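Local coordinates for protein inosine-uridine preferring nucleoside hydrolase (Gardnerella vaginalis 315-A, PDB 6BA1) that belongs to the nucleoside hydrolase family, an alpha/beta fold built on a mainly parallel central sheet, and carries a bound calcium ion, at residues F86-I98 with F222-T236. Numbering follows the deposited sequence.
Sequences FIHGDNGIGDVEI and FLADMTDFYIKAYET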
# COMPACT_ATOMS: atom_id res chain seq x y z
N PHE A 86 -2.12 -15.31 25.46
CA PHE A 86 -1.95 -14.18 26.39
C PHE A 86 -3.00 -13.09 26.17
O PHE A 86 -3.54 -12.53 27.14
CB PHE A 86 -0.53 -13.59 26.28
CG PHE A 86 -0.26 -12.49 27.28
CD1 PHE A 86 0.19 -12.80 28.58
CD2 PHE A 86 -0.44 -11.15 26.93
CE1 PHE A 86 0.43 -11.79 29.49
CE2 PHE A 86 -0.19 -10.15 27.85
CZ PHE A 86 0.24 -10.46 29.13
N ILE A 87 -3.27 -12.78 24.90
CA ILE A 87 -4.21 -11.71 24.52
C ILE A 87 -5.66 -12.12 24.79
O ILE A 87 -6.35 -11.48 25.59
CB ILE A 87 -4.02 -11.28 23.04
CG1 ILE A 87 -2.63 -10.66 22.85
CG2 ILE A 87 -5.12 -10.31 22.61
CD1 ILE A 87 -2.25 -10.37 21.40
N HIS A 88 -6.10 -13.18 24.11
CA HIS A 88 -7.49 -13.64 24.19
C HIS A 88 -7.77 -14.64 25.33
O HIS A 88 -8.92 -14.99 25.56
CB HIS A 88 -7.93 -14.24 22.84
CG HIS A 88 -7.68 -13.35 21.67
ND1 HIS A 88 -6.71 -13.62 20.72
CD2 HIS A 88 -8.24 -12.17 21.30
CE1 HIS A 88 -6.70 -12.65 19.82
NE2 HIS A 88 -7.63 -11.77 20.14
N GLY A 89 -6.72 -15.07 26.04
CA GLY A 89 -6.87 -16.02 27.15
C GLY A 89 -6.87 -17.47 26.69
O GLY A 89 -6.74 -17.76 25.50
N ASP A 90 -7.05 -18.37 27.65
CA ASP A 90 -7.00 -19.82 27.38
C ASP A 90 -8.30 -20.29 26.76
O ASP A 90 -8.29 -20.96 25.71
CB ASP A 90 -6.70 -20.58 28.67
CG ASP A 90 -5.43 -20.10 29.34
OD1 ASP A 90 -4.38 -20.07 28.68
OD2 ASP A 90 -5.49 -19.72 30.53
N ASN A 91 -9.42 -19.93 27.38
CA ASN A 91 -10.75 -20.15 26.80
C ASN A 91 -11.02 -19.34 25.52
O ASN A 91 -11.90 -19.70 24.74
CB ASN A 91 -11.87 -19.94 27.84
CG ASN A 91 -11.93 -18.51 28.38
OD1 ASN A 91 -11.23 -17.62 27.92
ND2 ASN A 91 -12.80 -18.29 29.37
N GLY A 92 -10.28 -18.25 25.30
CA GLY A 92 -10.43 -17.38 24.12
C GLY A 92 -11.48 -16.28 24.29
O GLY A 92 -11.95 -15.72 23.31
N ILE A 93 -11.81 -15.97 25.55
CA ILE A 93 -12.93 -15.09 25.90
C ILE A 93 -12.54 -14.23 27.13
O ILE A 93 -13.33 -14.04 28.05
CB ILE A 93 -14.21 -15.90 26.26
CG1 ILE A 93 -14.35 -17.20 25.48
CG2 ILE A 93 -15.46 -15.07 26.06
CD1 ILE A 93 -15.49 -18.08 25.97
N GLY A 94 -11.32 -13.71 27.13
CA GLY A 94 -10.69 -13.26 28.38
C GLY A 94 -10.36 -14.51 29.16
O GLY A 94 -9.74 -15.42 28.62
N ASP A 95 -10.77 -14.58 30.41
CA ASP A 95 -10.88 -15.88 31.09
C ASP A 95 -12.21 -15.88 31.82
O ASP A 95 -12.32 -16.35 32.95
CB ASP A 95 -9.68 -16.14 32.01
CG ASP A 95 -8.47 -16.68 31.25
OD1 ASP A 95 -8.63 -17.63 30.45
OD2 ASP A 95 -7.35 -16.16 31.47
N VAL A 96 -13.23 -15.37 31.13
CA VAL A 96 -14.52 -15.10 31.73
C VAL A 96 -15.33 -16.39 31.71
O VAL A 96 -15.51 -17.00 30.66
CB VAL A 96 -15.27 -13.96 31.01
CG1 VAL A 96 -16.60 -13.66 31.70
CG2 VAL A 96 -14.41 -12.71 30.96
N GLU A 97 -15.81 -16.77 32.90
CA GLU A 97 -16.57 -18.00 33.07
C GLU A 97 -18.00 -17.75 32.62
O GLU A 97 -18.65 -16.79 33.05
CB GLU A 97 -16.56 -18.46 34.54
CG GLU A 97 -15.18 -18.65 35.16
CD GLU A 97 -14.42 -19.83 34.57
OE1 GLU A 97 -14.23 -20.82 35.30
OE2 GLU A 97 -13.99 -19.76 33.39
N ILE A 98 -18.49 -18.62 31.74
CA ILE A 98 -19.79 -18.46 31.10
C ILE A 98 -20.35 -19.86 30.84
O ILE A 98 -19.62 -20.75 30.39
CB ILE A 98 -19.66 -17.63 29.79
CG1 ILE A 98 -21.04 -17.36 29.16
CG2 ILE A 98 -18.72 -18.29 28.78
CD1 ILE A 98 -20.98 -16.55 27.88
N PHE A 222 -20.48 -9.43 31.30
CA PHE A 222 -19.63 -10.34 30.51
C PHE A 222 -18.70 -9.60 29.55
O PHE A 222 -17.48 -9.77 29.61
CB PHE A 222 -20.49 -11.35 29.73
CG PHE A 222 -19.74 -12.08 28.64
CD1 PHE A 222 -18.80 -13.05 28.96
CD2 PHE A 222 -19.97 -11.78 27.30
CE1 PHE A 222 -18.10 -13.71 27.95
CE2 PHE A 222 -19.27 -12.43 26.30
CZ PHE A 222 -18.33 -13.39 26.62
N LEU A 223 -19.29 -8.78 28.68
CA LEU A 223 -18.53 -8.03 27.67
C LEU A 223 -17.50 -7.09 28.30
O LEU A 223 -16.41 -6.90 27.75
CB LEU A 223 -19.46 -7.24 26.74
CG LEU A 223 -20.38 -8.05 25.81
CD1 LEU A 223 -21.34 -7.12 25.10
CD2 LEU A 223 -19.57 -8.86 24.80
N ALA A 224 -17.85 -6.51 29.45
CA ALA A 224 -16.93 -5.65 30.21
C ALA A 224 -15.75 -6.44 30.77
O ALA A 224 -14.60 -6.09 30.51
CB ALA A 224 -17.68 -4.93 31.33
N ASP A 225 -16.05 -7.50 31.53
CA ASP A 225 -15.02 -8.41 32.07
C ASP A 225 -14.09 -8.95 30.98
O ASP A 225 -12.88 -9.03 31.17
CB ASP A 225 -15.67 -9.61 32.80
CG ASP A 225 -16.27 -9.26 34.16
OD1 ASP A 225 -15.84 -8.27 34.79
OD2 ASP A 225 -17.18 -10.00 34.59
N MET A 226 -14.68 -9.30 29.84
CA MET A 226 -13.96 -9.90 28.72
C MET A 226 -12.96 -8.94 28.08
O MET A 226 -11.78 -9.26 27.98
CB MET A 226 -14.97 -10.34 27.67
CG MET A 226 -14.36 -11.08 26.49
SD MET A 226 -15.31 -10.78 25.00
CE MET A 226 -15.10 -12.38 24.25
N THR A 227 -13.45 -7.78 27.64
CA THR A 227 -12.61 -6.79 26.97
C THR A 227 -11.59 -6.12 27.91
O THR A 227 -10.59 -5.58 27.44
CB THR A 227 -13.46 -5.72 26.25
OG1 THR A 227 -14.34 -5.10 27.19
CG2 THR A 227 -14.28 -6.34 25.14
N ASP A 228 -11.85 -6.15 29.22
CA ASP A 228 -10.87 -5.67 30.21
C ASP A 228 -9.66 -6.60 30.34
O ASP A 228 -8.56 -6.13 30.62
CB ASP A 228 -11.54 -5.44 31.58
CG ASP A 228 -12.43 -4.19 31.61
OD1 ASP A 228 -12.65 -3.56 30.54
OD2 ASP A 228 -12.90 -3.83 32.71
N PHE A 229 -9.85 -7.90 30.14
CA PHE A 229 -8.71 -8.85 29.99
C PHE A 229 -7.92 -8.51 28.73
O PHE A 229 -6.69 -8.53 28.73
CB PHE A 229 -9.20 -10.30 29.93
CG PHE A 229 -8.08 -11.31 29.93
CD1 PHE A 229 -7.43 -11.66 28.73
CD2 PHE A 229 -7.66 -11.92 31.11
CE1 PHE A 229 -6.41 -12.59 28.73
CE2 PHE A 229 -6.64 -12.86 31.11
CZ PHE A 229 -6.01 -13.19 29.92
N TYR A 230 -8.65 -8.23 27.65
CA TYR A 230 -8.09 -7.86 26.35
C TYR A 230 -7.31 -6.54 26.40
O TYR A 230 -6.27 -6.42 25.74
CB TYR A 230 -9.25 -7.78 25.34
CG TYR A 230 -8.90 -7.62 23.87
CD1 TYR A 230 -8.12 -8.55 23.20
CD2 TYR A 230 -9.45 -6.57 23.13
CE1 TYR A 230 -7.85 -8.42 21.84
CE2 TYR A 230 -9.20 -6.44 21.77
CZ TYR A 230 -8.40 -7.35 21.13
OH TYR A 230 -8.14 -7.19 19.79
N ILE A 231 -7.79 -5.58 27.19
CA ILE A 231 -7.08 -4.30 27.37
C ILE A 231 -5.81 -4.46 28.23
O ILE A 231 -4.76 -3.91 27.89
CB ILE A 231 -8.00 -3.19 27.94
CG1 ILE A 231 -9.09 -2.82 26.91
CG2 ILE A 231 -7.21 -1.92 28.27
CD1 ILE A 231 -10.33 -2.21 27.52
N LYS A 232 -5.91 -5.21 29.33
CA LYS A 232 -4.75 -5.48 30.22
C LYS A 232 -3.64 -6.30 29.53
O LYS A 232 -2.47 -6.18 29.90
CB LYS A 232 -5.17 -6.17 31.52
CG LYS A 232 -5.79 -5.20 32.52
CD LYS A 232 -6.04 -5.85 33.86
CE LYS A 232 -6.92 -4.96 34.74
NZ LYS A 232 -6.91 -5.41 36.15
N ALA A 233 -4.02 -7.12 28.56
CA ALA A 233 -3.06 -7.76 27.67
C ALA A 233 -2.42 -6.73 26.75
O ALA A 233 -1.20 -6.72 26.59
CB ALA A 233 -3.74 -8.85 26.86
N TYR A 234 -3.24 -5.86 26.15
CA TYR A 234 -2.74 -4.75 25.32
C TYR A 234 -1.87 -3.75 26.10
O TYR A 234 -0.96 -3.16 25.53
CB TYR A 234 -3.88 -4.00 24.60
CG TYR A 234 -4.15 -4.45 23.18
CD1 TYR A 234 -4.01 -3.58 22.11
CD2 TYR A 234 -4.57 -5.76 22.90
CE1 TYR A 234 -4.29 -3.98 20.79
CE2 TYR A 234 -4.87 -6.17 21.61
CZ TYR A 234 -4.71 -5.30 20.56
OH TYR A 234 -4.99 -5.63 19.24
N GLU A 235 -2.14 -3.57 27.39
CA GLU A 235 -1.27 -2.75 28.26
C GLU A 235 0.20 -3.21 28.28
O GLU A 235 1.08 -2.38 28.47
CB GLU A 235 -1.80 -2.69 29.70
CG GLU A 235 -2.94 -1.71 29.91
CD GLU A 235 -3.49 -1.74 31.33
OE1 GLU A 235 -2.85 -2.30 32.24
OE2 GLU A 235 -4.58 -1.16 31.56
N THR A 236 0.45 -4.51 28.10
CA THR A 236 1.83 -5.05 28.01
C THR A 236 2.30 -5.24 26.54
O THR A 236 3.44 -4.89 26.22
CB THR A 236 2.02 -6.34 28.84
OG1 THR A 236 1.36 -7.44 28.22
CG2 THR A 236 1.47 -6.17 30.26
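F229 of helix 218-237 packs against G94 and the carbonyl of I87, in the bend of the chain after helix 82-88. With CG anti to the backbone N (chi1 -174°), its ring stands up between the end of that helix and the loop at G94 and D95. G94 C and D95 N lie over one face of the ring, offset toward its rim. I87 O meets the ring edge in the plane, 3.3 Å from F229 CE1. G94 CA lies 3.7 Å from F229 CB, close against the root of the side chain. D95 OD2 comes to F229 CE2, with the carboxylate plane turned 75° from the ring.

I87 covers the next turn. Its CG2 branch comes to the edge of the Y230 ring, 3.4 Å from Y230 CE1. I87 CA also rests on the methyl of A233.

At the other end, V96 points toward the helix and divides its two methyls between F222 and the backbone at M226. CG1 lies at the edge of the F222 ring, 3.6 Å from F222 CD1, while CG2 settles on M226 N. I93 CG2 also reaches the F222 edge and touches M226 CE. I98 CD1 sits over a face of F222 in a CH-pi contact.

No hydrogen bond joins the two segments. Helix 15-25 packs against H88, M226 and Y230; the H88 side chain lies about 6 Å from the calcium ion. Helix 44-57 meets I93, I98 and F222, and helix 206-213 holds D225 through a salt bridge from R213.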